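Long-range contact in dehydrogenase (Chromobacterium violaceum, PDB 3Q2I), which probably oxidises the sugar C3 hydroxyl of UDP-N-acetylglucosaminuronic acid with NAD as cofactor, a step toward 2,3-diacetamido-2,3-dideoxy-D-mannuronic acid: residues Ile78-Pro89 / Phe100-Thr110. Sequence-based numbering, arbitrary orientation.
With NAI (1,4-dihydronicotinamide adenine dinucleotide), chain B.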
loop_
_atom_site.group_PDB
_atom_site.type_symbol
_atom_site.label_atom_id
_atom_site.label_comp_id
_atom_site.label_asym_id
_atom_site.label_seq_id
_atom_site.Cartn_x
_atom_site.Cartn_y
_atom_site.Cartn_z
ATOM N N ILE A 78 -43.971 20.804 6.415
ATOM C CA ILE A 78 -42.929 19.763 6.523
ATOM C C ILE A 78 -43.419 18.429 5.957
ATOM O O ILE A 78 -44.569 18.035 6.168
ATOM C CB ILE A 78 -42.611 19.544 7.987
ATOM C CG1 ILE A 78 -41.990 20.839 8.494
ATOM C CG2 ILE A 78 -41.736 18.231 8.180
ATOM C CD1 ILE A 78 -41.791 20.916 9.980
ATOM N N VAL A 79 -42.551 17.720 5.236
ATOM C CA VAL A 79 -42.863 16.409 4.661
ATOM C C VAL A 79 -41.999 15.426 5.436
ATOM O O VAL A 79 -40.785 15.644 5.565
ATOM C CB VAL A 79 -42.545 16.284 3.154
ATOM C CG1 VAL A 79 -42.840 14.855 2.644
ATOM C CG2 VAL A 79 -43.431 17.240 2.333
ATOM N N ILE A 80 -42.620 14.409 6.012
ATOM C CA ILE A 80 -41.948 13.489 6.934
ATOM C C ILE A 80 -41.641 12.232 6.116
ATOM O O ILE A 80 -42.509 11.718 5.386
ATOM C CB ILE A 80 -42.899 13.061 8.054
ATOM C CG1 ILE A 80 -43.357 14.288 8.873
ATOM C CG2 ILE A 80 -42.245 12.043 8.938
ATOM C CD1 ILE A 80 -44.777 14.110 9.463
ATOM N N LEU A 81 -40.388 11.751 6.181
ATOM C CA LEU A 81 -40.002 10.572 5.394
ATOM C C LEU A 81 -39.838 9.352 6.313
ATOM O O LEU A 81 -38.891 9.280 7.112
ATOM C CB LEU A 81 -38.633 10.839 4.714
ATOM C CG LEU A 81 -38.617 12.107 3.878
ATOM C CD1 LEU A 81 -37.236 12.200 3.139
ATOM C CD2 LEU A 81 -39.738 12.107 2.884
ATOM N N THR A 82 -40.794 8.424 6.255
ATOM C CA THR A 82 -40.778 7.223 7.077
ATOM C C THR A 82 -40.809 5.982 6.144
ATOM O O THR A 82 -41.355 4.915 6.470
ATOM C CB THR A 82 -41.951 7.211 8.106
ATOM O OG1 THR A 82 -43.146 7.569 7.410
ATOM C CG2 THR A 82 -41.723 8.135 9.280
ATOM N N THR A 83 -40.161 6.126 4.997
ATOM C CA THR A 83 -39.903 5.093 3.996
ATOM C C THR A 83 -38.619 4.318 4.282
ATOM O O THR A 83 -37.869 4.658 5.204
ATOM C CB THR A 83 -39.764 5.742 2.621
ATOM O OG1 THR A 83 -38.955 6.930 2.737
ATOM C CG2 THR A 83 -41.160 6.154 2.071
ATOM N N PRO A 84 -38.410 3.241 3.531
ATOM C CA PRO A 84 -37.100 2.592 3.629
ATOM C C PRO A 84 -35.918 3.578 3.549
ATOM O O PRO A 84 -35.949 4.516 2.751
ATOM C CB PRO A 84 -37.115 1.702 2.391
ATOM C CG PRO A 84 -38.594 1.254 2.272
ATOM C CD PRO A 84 -39.318 2.571 2.576
ATOM N N SER A 85 -34.878 3.321 4.334
ATOM C CA SER A 85 -33.818 4.296 4.562
ATOM C C SER A 85 -33.167 4.755 3.269
ATOM O O SER A 85 -32.908 5.962 3.099
ATOM C CB SER A 85 -32.755 3.773 5.540
ATOM O OG SER A 85 -33.419 3.232 6.691
ATOM N N GLY A 86 -32.885 3.814 2.360
ATOM C CA GLY A 86 -32.199 4.122 1.094
ATOM C C GLY A 86 -33.000 4.987 0.127
ATOM O O GLY A 86 -32.485 5.495 -0.874
ATOM N N LEU A 87 -34.306 5.153 0.430
ATOM C CA LEU A 87 -35.115 6.093 -0.333
ATOM C C LEU A 87 -35.130 7.518 0.224
ATOM O O LEU A 87 -35.469 8.443 -0.507
ATOM C CB LEU A 87 -36.579 5.566 -0.372
ATOM C CG LEU A 87 -36.756 4.306 -1.226
ATOM C CD1 LEU A 87 -38.251 3.984 -1.121
ATOM C CD2 LEU A 87 -36.325 4.467 -2.653
ATOM N N HIS A 88 -34.654 7.717 1.439
ATOM C CA HIS A 88 -34.738 9.069 2.037
ATOM C C HIS A 88 -34.052 10.107 1.151
ATOM O O HIS A 88 -34.506 11.217 1.014
ATOM C CB HIS A 88 -34.197 9.174 3.471
ATOM C CG HIS A 88 -34.849 8.230 4.438
ATOM N ND1 HIS A 88 -34.279 7.884 5.640
ATOM C CD2 HIS A 88 -36.012 7.535 4.362
ATOM C CE1 HIS A 88 -35.086 7.071 6.304
ATOM N NE2 HIS A 88 -36.132 6.832 5.535
ATOM N N PRO A 89 -32.846 9.823 0.630
ATOM C CA PRO A 89 -32.179 10.898 -0.113
ATOM C C PRO A 89 -32.938 11.376 -1.338
ATOM O O PRO A 89 -33.080 12.603 -1.523
ATOM C CB PRO A 89 -30.783 10.265 -0.449
ATOM C CG PRO A 89 -30.576 9.359 0.766
ATOM C CD PRO A 89 -31.948 8.668 0.868
ATOM N N PHE A 100 -40.427 22.312 0.116
ATOM C CA PHE A 100 -40.817 21.868 1.462
ATOM C C PHE A 100 -39.631 21.661 2.394
ATOM O O PHE A 100 -38.570 21.166 1.958
ATOM C CB PHE A 100 -41.596 20.552 1.401
ATOM C CG PHE A 100 -42.879 20.624 0.598
ATOM C CD1 PHE A 100 -44.079 20.948 1.230
ATOM C CD2 PHE A 100 -42.874 20.398 -0.770
ATOM C CE1 PHE A 100 -45.247 21.027 0.491
ATOM C CE2 PHE A 100 -44.051 20.499 -1.520
ATOM C CZ PHE A 100 -45.227 20.816 -0.879
ATOM N N HIS A 101 -39.781 22.043 3.652
ATOM C CA HIS A 101 -38.990 21.477 4.746
ATOM C C HIS A 101 -39.212 19.978 4.852
ATOM O O HIS A 101 -40.298 19.454 4.535
ATOM C CB HIS A 101 -39.404 22.125 6.078
ATOM C CG HIS A 101 -39.428 23.618 6.038
ATOM N ND1 HIS A 101 -38.285 24.384 5.944
ATOM C CD2 HIS A 101 -40.467 24.493 6.073
ATOM C CE1 HIS A 101 -38.607 25.666 5.995
ATOM N NE2 HIS A 101 -39.926 25.757 6.044
ATOM N N VAL A 102 -38.137 19.274 5.217
ATOM C CA VAL A 102 -38.161 17.811 5.243
ATOM C C VAL A 102 -37.775 17.352 6.634
ATOM O O VAL A 102 -36.854 17.895 7.274
ATOM C CB VAL A 102 -37.147 17.263 4.210
ATOM C CG1 VAL A 102 -36.948 15.724 4.435
ATOM C CG2 VAL A 102 -37.591 17.551 2.801
ATOM N N MET A 103 -38.453 16.328 7.143
ATOM C CA MET A 103 -38.004 15.670 8.358
ATOM C C MET A 103 -37.753 14.225 7.943
ATOM O O MET A 103 -38.694 13.547 7.550
ATOM C CB MET A 103 -39.112 15.613 9.434
ATOM C CG MET A 103 -38.693 14.797 10.657
ATOM S SD MET A 103 -40.097 14.354 11.738
ATOM C CE MET A 103 -40.880 15.931 11.519
ATOM N N THR A 104 -36.508 13.756 7.970
ATOM C CA THR A 104 -36.263 12.381 7.516
ATOM C C THR A 104 -36.036 11.504 8.736
ATOM O O THR A 104 -35.395 11.907 9.712
ATOM C CB THR A 104 -35.028 12.283 6.552
ATOM O OG1 THR A 104 -34.868 10.888 6.205
ATOM C CG2 THR A 104 -33.769 12.784 7.298
ATOM N N GLU A 105 -36.615 10.300 8.723
ATOM C CA GLU A 105 -36.219 9.296 9.688
ATOM C C GLU A 105 -34.718 8.952 9.505
ATOM O O GLU A 105 -34.141 9.267 8.466
ATOM C CB GLU A 105 -37.079 8.054 9.582
ATOM C CG GLU A 105 -38.225 8.074 10.619
ATOM C CD GLU A 105 -37.776 7.999 12.048
ATOM O OE1 GLU A 105 -38.610 8.197 12.982
ATOM O OE2 GLU A 105 -36.576 7.822 12.347
ATOM N N LYS A 106 -34.149 8.392 10.553
ATOM C CA LYS A 106 -32.755 7.922 10.512
ATOM C C LYS A 106 -32.738 6.572 9.826
ATOM O O LYS A 106 -33.728 5.839 9.768
ATOM C CB LYS A 106 -32.209 7.815 11.933
ATOM C CG LYS A 106 -32.926 6.754 12.791
ATOM C CD LYS A 106 -32.538 5.322 12.414
ATOM C CE LYS A 106 -32.563 4.370 13.602
ATOM N NZ LYS A 106 -32.262 2.911 13.242
ATOM N N PRO A 107 -31.573 6.161 9.321
ATOM C CA PRO A 107 -30.500 7.130 9.066
ATOM C C PRO A 107 -30.883 7.961 7.848
ATOM O O PRO A 107 -31.737 7.561 7.056
ATOM C CB PRO A 107 -29.320 6.221 8.688
ATOM C CG PRO A 107 -29.976 5.029 7.983
ATOM C CD PRO A 107 -31.352 4.835 8.714
ATOM N N MET A 108 -30.267 9.129 7.711
ATOM C CA MET A 108 -30.648 10.025 6.640
ATOM C C MET A 108 -30.375 9.474 5.248
ATOM O O MET A 108 -31.066 9.788 4.293
ATOM C CB MET A 108 -30.070 11.429 6.797
ATOM C CG MET A 108 -28.536 11.400 6.638
ATOM S SD MET A 108 -27.697 12.905 7.255
ATOM C CE MET A 108 -28.309 14.121 6.108
ATOM N N ALA A 109 -29.321 8.649 5.137
ATOM C CA ALA A 109 -28.971 8.025 3.864
ATOM C C ALA A 109 -28.240 6.729 4.165
ATOM O O ALA A 109 -27.895 6.485 5.327
ATOM C CB ALA A 109 -28.043 8.953 2.996
ATOM N N THR A 110 -28.003 5.935 3.118
ATOM C CA THR A 110 -27.246 4.677 3.288
ATOM C C THR A 110 -25.877 4.787 2.600
ATOM O O THR A 110 -25.081 3.849 2.679
ATOM C CB THR A 110 -27.977 3.479 2.718
ATOM O OG1 THR A 110 -28.285 3.679 1.327
ATOM C CG2 THR A 110 -29.301 3.189 3.488
HETATM P PA NAI B . -41.659 -0.362 7.069
HETATM O O1A NAI B . -41.245 -1.362 6.069
HETATM O O2A NAI B . -42.602 -0.804 8.273
HETATM O O5B NAI B . -42.360 0.902 6.431
HETATM C C5B NAI B . -42.305 0.838 5.034
HETATM C C4B NAI B . -43.311 1.835 4.476
HETATM O O4B NAI B . -42.829 2.611 3.364
HETATM C C3B NAI B . -44.239 0.757 3.914
HETATM O O3B NAI B . -45.591 0.980 4.339
HETATM C C2B NAI B . -43.964 0.749 2.400
HETATM O O2B NAI B . -45.065 0.333 1.602
HETATM C C1B NAI B . -43.666 2.258 2.231
HETATM N N9A NAI B . -43.022 2.588 0.981
HETATM C C8A NAI B . -41.969 1.924 0.398
HETATM N N7A NAI B . -41.624 2.565 -0.683
HETATM C C5A NAI B . -42.353 3.724 -0.811
HETATM C C6A NAI B . -42.430 4.771 -1.753
HETATM N N6A NAI B . -41.600 4.833 -2.852
HETATM N N1A NAI B . -43.341 5.741 -1.561
HETATM C C2A NAI B . -44.148 5.687 -0.521
HETATM N N3A NAI B . -44.140 4.732 0.406
HETATM C C4A NAI B . -43.259 3.721 0.258
HETATM O O3 NAI B . -40.338 0.247 7.718
HETATM P PN NAI B . -40.174 1.022 9.046
HETATM O O1N NAI B . -39.678 0.121 10.142
HETATM O O2N NAI B . -41.364 1.937 9.422
HETATM O O5D NAI B . -38.802 1.885 8.891
HETATM C C5D NAI B . -39.092 3.078 8.200
HETATM C C4D NAI B . -37.938 4.071 8.304
HETATM O O4D NAI B . -37.905 4.451 9.690
HETATM C C3D NAI B . -36.529 3.458 8.065
HETATM O O3D NAI B . -35.726 4.508 7.520
HETATM C C2D NAI B . -36.021 3.150 9.479
HETATM O O2D NAI B . -34.604 3.258 9.582
HETATM C C1D NAI B . -36.664 4.271 10.348
HETATM N N1N NAI B . -36.834 3.891 11.732
HETATM C C2N NAI B . -36.407 4.698 12.680
HETATM C C3N NAI B . -36.472 4.358 14.037
HETATM C C7N NAI B . -36.018 5.290 15.092
HETATM O O7N NAI B . -35.638 4.968 16.203
HETATM N N7N NAI B . -36.001 6.634 14.849
HETATM C C4N NAI B . -36.928 3.062 14.349
HETATM C C5N NAI B . -37.463 2.296 13.328
HETATM C C6N NAI B . -37.401 2.714 12.023
#
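V79 and L81 hydrogen-bond through their backbones to H101, M103 and E105, joining neighbouring parallel strands 78-81 and 101-104 of a Rossmann fold, connected through helix 88-97 in a beta-alpha-beta crossover. The ladder alternates regularly: V79 N gives to H101 O, M103 N to V79 O, L81 N to M103 O and E105 N to L81 O. Beyond it the two segments part into loops that grip NADH, a worked example of how Rossmann folds bind dinucleotides at the C-terminal ends of their strands, and H88 ties these loops together. Its ring donates at both nitrogens, which fixes its rotation: NE2 to T83 O of its own loop (2.8 Å) and ND1 across to P107 O (2.9 Å, 141° at the hydrogen), just after the cis peptide between K106 and P107. A chi1 of 179° carries T104 OG1 toward the H88 ring, but its proton goes to E105 O, met on a lone pair. M108 O, by contrast, is buried at the edge of the H88 ring without a polar partner. The cofactor supplies further partners. S85 OG hydrogen-bonds to ribose O3D at 2.8 Å, while O2D donates to K106 O at 2.7 Å. E105 OE1 is held by H28 and H304, and OE2 accepts K106 N. The carboxamide N7N of NADH adds a nearly straight bond to E105 OE2 (2.8 Å, 170°).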